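Local structure of capsid protein VP1 (Human polyomavirus 12, 6Y5Z) at residues V96-T110 with F249-P263. The protein probably forms the icosahedral T=7 capsid of the virus, assembling as disulfide-linked pentamers, and is associated with attachment to the host cell. Numbering follows the deposited sequence.
Sequences VIGSNTLMNVHDYMT and FTAGSGTHQRFRGLP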
# COMPACT_ATOMS: atom_id res chain seq x y z
N VAL D 96 2.39 -18.34 -7.24
CA VAL D 96 2.18 -18.05 -8.67
C VAL D 96 3.57 -17.96 -9.29
O VAL D 96 4.38 -17.15 -8.84
CB VAL D 96 1.36 -16.77 -8.87
CG1 VAL D 96 1.25 -16.41 -10.34
CG2 VAL D 96 -0.00 -16.91 -8.21
N ILE D 97 3.83 -18.80 -10.28
CA ILE D 97 5.18 -18.97 -10.89
C ILE D 97 5.27 -18.15 -12.17
O ILE D 97 4.33 -18.26 -12.96
CB ILE D 97 5.47 -20.45 -11.23
CG1 ILE D 97 5.35 -21.35 -10.02
CG2 ILE D 97 6.85 -20.56 -11.87
CD1 ILE D 97 6.08 -20.82 -8.83
N GLY D 98 6.36 -17.44 -12.40
CA GLY D 98 6.61 -16.88 -13.74
C GLY D 98 6.46 -15.38 -13.87
O GLY D 98 6.56 -14.91 -15.02
N SER D 99 6.38 -14.61 -12.77
CA SER D 99 6.41 -13.14 -12.88
C SER D 99 7.69 -12.70 -13.60
O SER D 99 7.64 -11.69 -14.33
CB SER D 99 6.24 -12.47 -11.53
OG SER D 99 7.31 -12.75 -10.69
N ASN D 100 8.79 -13.44 -13.44
CA ASN D 100 10.07 -13.12 -14.12
C ASN D 100 9.89 -13.11 -15.65
O ASN D 100 10.66 -12.41 -16.34
CB ASN D 100 11.14 -14.14 -13.74
CG ASN D 100 10.64 -15.56 -13.84
OD1 ASN D 100 9.88 -15.98 -12.96
ND2 ASN D 100 11.01 -16.27 -14.88
N THR D 101 8.94 -13.86 -16.17
CA THR D 101 8.78 -13.92 -17.65
C THR D 101 8.33 -12.56 -18.19
O THR D 101 8.58 -12.30 -19.38
CB THR D 101 7.80 -15.00 -18.11
OG1 THR D 101 6.47 -14.70 -17.66
CG2 THR D 101 8.24 -16.37 -17.65
N LEU D 102 7.69 -11.75 -17.37
CA LEU D 102 7.14 -10.43 -17.78
C LEU D 102 8.28 -9.41 -17.93
O LEU D 102 8.02 -8.32 -18.44
CB LEU D 102 6.09 -9.95 -16.77
CG LEU D 102 4.71 -10.58 -16.91
CD1 LEU D 102 4.68 -11.99 -16.35
CD2 LEU D 102 3.64 -9.72 -16.24
N MET D 103 9.51 -9.79 -17.56
CA MET D 103 10.72 -8.95 -17.73
C MET D 103 11.31 -9.16 -19.13
O MET D 103 12.30 -8.51 -19.44
CB MET D 103 11.76 -9.25 -16.65
CG MET D 103 11.24 -9.13 -15.22
SD MET D 103 10.72 -7.44 -14.72
CE MET D 103 12.29 -6.59 -14.83
N ASN D 104 10.66 -9.97 -19.97
CA ASN D 104 10.99 -10.05 -21.41
C ASN D 104 10.34 -8.87 -22.13
O ASN D 104 9.10 -8.90 -22.32
CB ASN D 104 10.53 -11.39 -21.97
CG ASN D 104 10.73 -11.53 -23.46
OD1 ASN D 104 10.99 -10.56 -24.17
ND2 ASN D 104 10.65 -12.77 -23.93
N VAL D 105 11.12 -7.88 -22.55
CA VAL D 105 10.60 -6.70 -23.29
C VAL D 105 11.31 -6.60 -24.65
O VAL D 105 11.34 -5.49 -25.23
CB VAL D 105 10.74 -5.43 -22.42
CG1 VAL D 105 9.82 -5.50 -21.21
CG2 VAL D 105 12.18 -5.14 -22.00
N HIS D 106 11.82 -7.73 -25.14
CA HIS D 106 12.47 -7.81 -26.48
C HIS D 106 11.57 -8.59 -27.45
O HIS D 106 11.92 -8.65 -28.62
CB HIS D 106 13.87 -8.41 -26.37
CG HIS D 106 13.85 -9.83 -25.93
ND1 HIS D 106 13.49 -10.85 -26.77
CD2 HIS D 106 14.12 -10.39 -24.73
CE1 HIS D 106 13.52 -11.98 -26.10
NE2 HIS D 106 13.89 -11.73 -24.85
N ASP D 107 10.50 -9.20 -26.96
CA ASP D 107 9.58 -9.98 -27.84
C ASP D 107 8.87 -9.02 -28.80
O ASP D 107 9.04 -7.79 -28.69
CB ASP D 107 8.55 -10.76 -27.04
CG ASP D 107 7.92 -11.93 -27.78
OD1 ASP D 107 8.31 -12.22 -28.98
OD2 ASP D 107 7.05 -12.57 -27.17
N TYR D 108 8.16 -9.60 -29.76
CA TYR D 108 7.43 -8.84 -30.80
C TYR D 108 6.23 -8.16 -30.13
O TYR D 108 5.16 -8.79 -30.01
CB TYR D 108 7.05 -9.82 -31.91
CG TYR D 108 6.30 -9.20 -33.05
CD1 TYR D 108 6.68 -8.00 -33.61
CD2 TYR D 108 5.22 -9.86 -33.59
CE1 TYR D 108 6.00 -7.46 -34.69
CE2 TYR D 108 4.53 -9.34 -34.68
CZ TYR D 108 4.92 -8.14 -35.22
OH TYR D 108 4.21 -7.64 -36.28
N MET D 109 6.45 -6.93 -29.68
CA MET D 109 5.59 -6.16 -28.74
C MET D 109 5.41 -4.74 -29.27
O MET D 109 6.24 -4.32 -30.12
CB MET D 109 6.27 -6.16 -27.37
CG MET D 109 6.34 -7.56 -26.77
SD MET D 109 7.53 -7.78 -25.42
CE MET D 109 6.64 -7.08 -24.03
N THR D 110 4.38 -4.03 -28.81
CA THR D 110 4.21 -2.58 -29.00
C THR D 110 5.47 -1.88 -28.48
O THR D 110 6.00 -2.30 -27.45
CB THR D 110 3.02 -2.04 -28.19
OG1 THR D 110 1.85 -2.71 -28.66
CG2 THR D 110 2.82 -0.54 -28.33
N PHE D 249 -1.49 -8.75 -22.72
CA PHE D 249 -0.32 -8.70 -23.62
C PHE D 249 -0.75 -8.03 -24.92
O PHE D 249 -1.84 -8.34 -25.41
CB PHE D 249 0.16 -10.12 -23.87
CG PHE D 249 1.36 -10.26 -24.77
CD1 PHE D 249 1.20 -10.47 -26.14
CD2 PHE D 249 2.65 -10.23 -24.27
CE1 PHE D 249 2.29 -10.58 -26.97
CE2 PHE D 249 3.74 -10.38 -25.11
CZ PHE D 249 3.56 -10.54 -26.46
N THR D 250 0.09 -7.15 -25.49
CA THR D 250 -0.17 -6.61 -26.84
C THR D 250 1.01 -6.95 -27.75
O THR D 250 2.12 -6.42 -27.56
CB THR D 250 -0.42 -5.10 -26.81
OG1 THR D 250 -1.38 -4.78 -25.81
CG2 THR D 250 -0.91 -4.58 -28.15
N ALA D 251 0.74 -7.78 -28.75
CA ALA D 251 1.73 -8.18 -29.77
C ALA D 251 2.00 -7.00 -30.71
O ALA D 251 1.08 -6.17 -30.94
CB ALA D 251 1.23 -9.37 -30.55
N GLY D 252 3.17 -7.00 -31.34
CA GLY D 252 3.57 -5.92 -32.25
C GLY D 252 2.84 -5.96 -33.59
O GLY D 252 3.04 -5.03 -34.38
N SER D 253 2.00 -6.97 -33.81
CA SER D 253 1.20 -7.16 -35.05
C SER D 253 -0.02 -6.22 -35.07
O SER D 253 -0.70 -6.17 -36.13
CB SER D 253 0.80 -8.60 -35.18
OG SER D 253 0.12 -9.03 -34.01
N GLY D 254 -0.32 -5.52 -33.98
CA GLY D 254 -1.51 -4.64 -33.95
C GLY D 254 -1.75 -4.04 -32.59
O GLY D 254 -0.77 -3.86 -31.84
N THR D 255 -3.01 -3.72 -32.30
CA THR D 255 -3.45 -3.17 -30.99
C THR D 255 -4.38 -4.16 -30.32
O THR D 255 -4.84 -3.86 -29.18
CB THR D 255 -4.09 -1.80 -31.17
OG1 THR D 255 -5.10 -1.89 -32.17
CG2 THR D 255 -3.03 -0.77 -31.51
N HIS D 256 -4.61 -5.32 -30.93
CA HIS D 256 -5.39 -6.41 -30.29
C HIS D 256 -4.63 -6.93 -29.07
O HIS D 256 -3.39 -7.04 -29.12
CB HIS D 256 -5.69 -7.58 -31.23
CG HIS D 256 -6.90 -7.37 -32.09
ND1 HIS D 256 -6.78 -6.89 -33.36
CD2 HIS D 256 -8.21 -7.60 -31.86
CE1 HIS D 256 -7.98 -6.81 -33.90
NE2 HIS D 256 -8.88 -7.24 -33.01
N GLN D 257 -5.39 -7.28 -28.04
CA GLN D 257 -4.83 -7.69 -26.74
C GLN D 257 -5.25 -9.11 -26.42
O GLN D 257 -6.31 -9.61 -26.90
CB GLN D 257 -5.25 -6.70 -25.66
CG GLN D 257 -4.70 -5.32 -25.92
CD GLN D 257 -5.04 -4.36 -24.80
OE1 GLN D 257 -6.13 -3.79 -24.78
NE2 GLN D 257 -4.12 -4.21 -23.86
N ARG D 258 -4.41 -9.77 -25.63
CA ARG D 258 -4.67 -11.14 -25.15
C ARG D 258 -4.52 -11.16 -23.63
O ARG D 258 -3.55 -10.59 -23.16
CB ARG D 258 -3.61 -12.10 -25.69
CG ARG D 258 -3.64 -12.26 -27.19
CD ARG D 258 -2.53 -13.18 -27.64
NE ARG D 258 -2.48 -13.41 -29.09
CZ ARG D 258 -3.00 -14.47 -29.71
NH1 ARG D 258 -2.84 -14.60 -31.02
NH2 ARG D 258 -3.64 -15.41 -29.05
N PHE D 259 -5.40 -11.84 -22.91
CA PHE D 259 -5.16 -12.12 -21.48
C PHE D 259 -3.86 -12.92 -21.37
O PHE D 259 -3.60 -13.81 -22.22
CB PHE D 259 -6.31 -12.89 -20.85
CG PHE D 259 -7.60 -12.13 -20.65
CD1 PHE D 259 -8.52 -12.03 -21.68
CD2 PHE D 259 -7.90 -11.54 -19.43
CE1 PHE D 259 -9.71 -11.33 -21.49
CE2 PHE D 259 -9.11 -10.90 -19.23
CZ PHE D 259 -10.00 -10.79 -20.27
N ARG D 260 -3.10 -12.68 -20.31
CA ARG D 260 -1.94 -13.52 -19.92
C ARG D 260 -2.17 -14.03 -18.50
O ARG D 260 -2.40 -13.18 -17.60
CB ARG D 260 -0.64 -12.73 -20.04
CG ARG D 260 0.61 -13.43 -19.51
CD ARG D 260 0.86 -14.77 -20.14
NE ARG D 260 2.22 -15.26 -19.95
CZ ARG D 260 2.58 -16.54 -20.00
NH1 ARG D 260 1.69 -17.50 -20.19
NH2 ARG D 260 3.86 -16.86 -19.88
N GLY D 261 -2.03 -15.34 -18.30
CA GLY D 261 -2.13 -15.99 -16.99
C GLY D 261 -0.84 -16.74 -16.65
O GLY D 261 -0.02 -16.97 -17.54
N LEU D 262 -0.67 -17.11 -15.39
CA LEU D 262 0.54 -17.84 -14.94
C LEU D 262 0.09 -19.05 -14.14
O LEU D 262 -0.99 -19.07 -13.52
CB LEU D 262 1.45 -16.92 -14.10
CG LEU D 262 2.21 -15.85 -14.88
CD1 LEU D 262 2.99 -14.95 -13.93
CD2 LEU D 262 3.15 -16.48 -15.91
N PRO D 263 0.93 -20.09 -14.10
CA PRO D 263 0.62 -21.29 -13.33
C PRO D 263 0.74 -21.04 -11.83
O PRO D 263 1.46 -20.16 -11.43
CB PRO D 263 1.67 -22.33 -13.74
CG PRO D 263 2.52 -21.64 -14.78
CD PRO D 263 2.22 -20.17 -14.77
O HOH W 1 4.74 -13.86 -19.68
O HOH W 2 3.25 -4.56 -26.15
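L262 packs on V96-G98: CB lies on V96 CG1, and CD1 lies 3.5 Å from G98 C and reaches the first residue of the 3-10 segment 99-103 at S99 N. The torsions explain the reach, since CG sits opposite the carbonyl carbon (chi1 -73°) and the extended chi2 carries CD1 forward. Just past the end of strand 83-96, I97 N donates to P263 O at 3.0 Å in an almost straight bond (171° at the hydrogen).

At the other end, Y108 lies across the type I turn A251-G254. G252 CA stands over one ring face, 3.9 Å from the centroid and 16° off the normal, a CH-pi contact; the phenol OH reaches S253 CA. One backbone bond also ties Y108 to the turn: G252 N donates to Y108 O at 3.0 Å, bent, from above the carbonyl plane and not on a lone pair.

Between these ends, water bridges the segments. Water 1 donates to T101 OG1 and accepts from R260 NE at 2.9 Å, while R260 NH1 bonds G41 O and Q166 O of a second subunit. Water 2 links T110 N to T250 O.

The loop after strand 83-96 is thus held to the hairpin of strands 237-250 and 257-276 by apolar contacts and backbone or water-mediated bonds. I97 O, buried against L262 and P263 without a polar partner, would be expected to carry some desolvation cost.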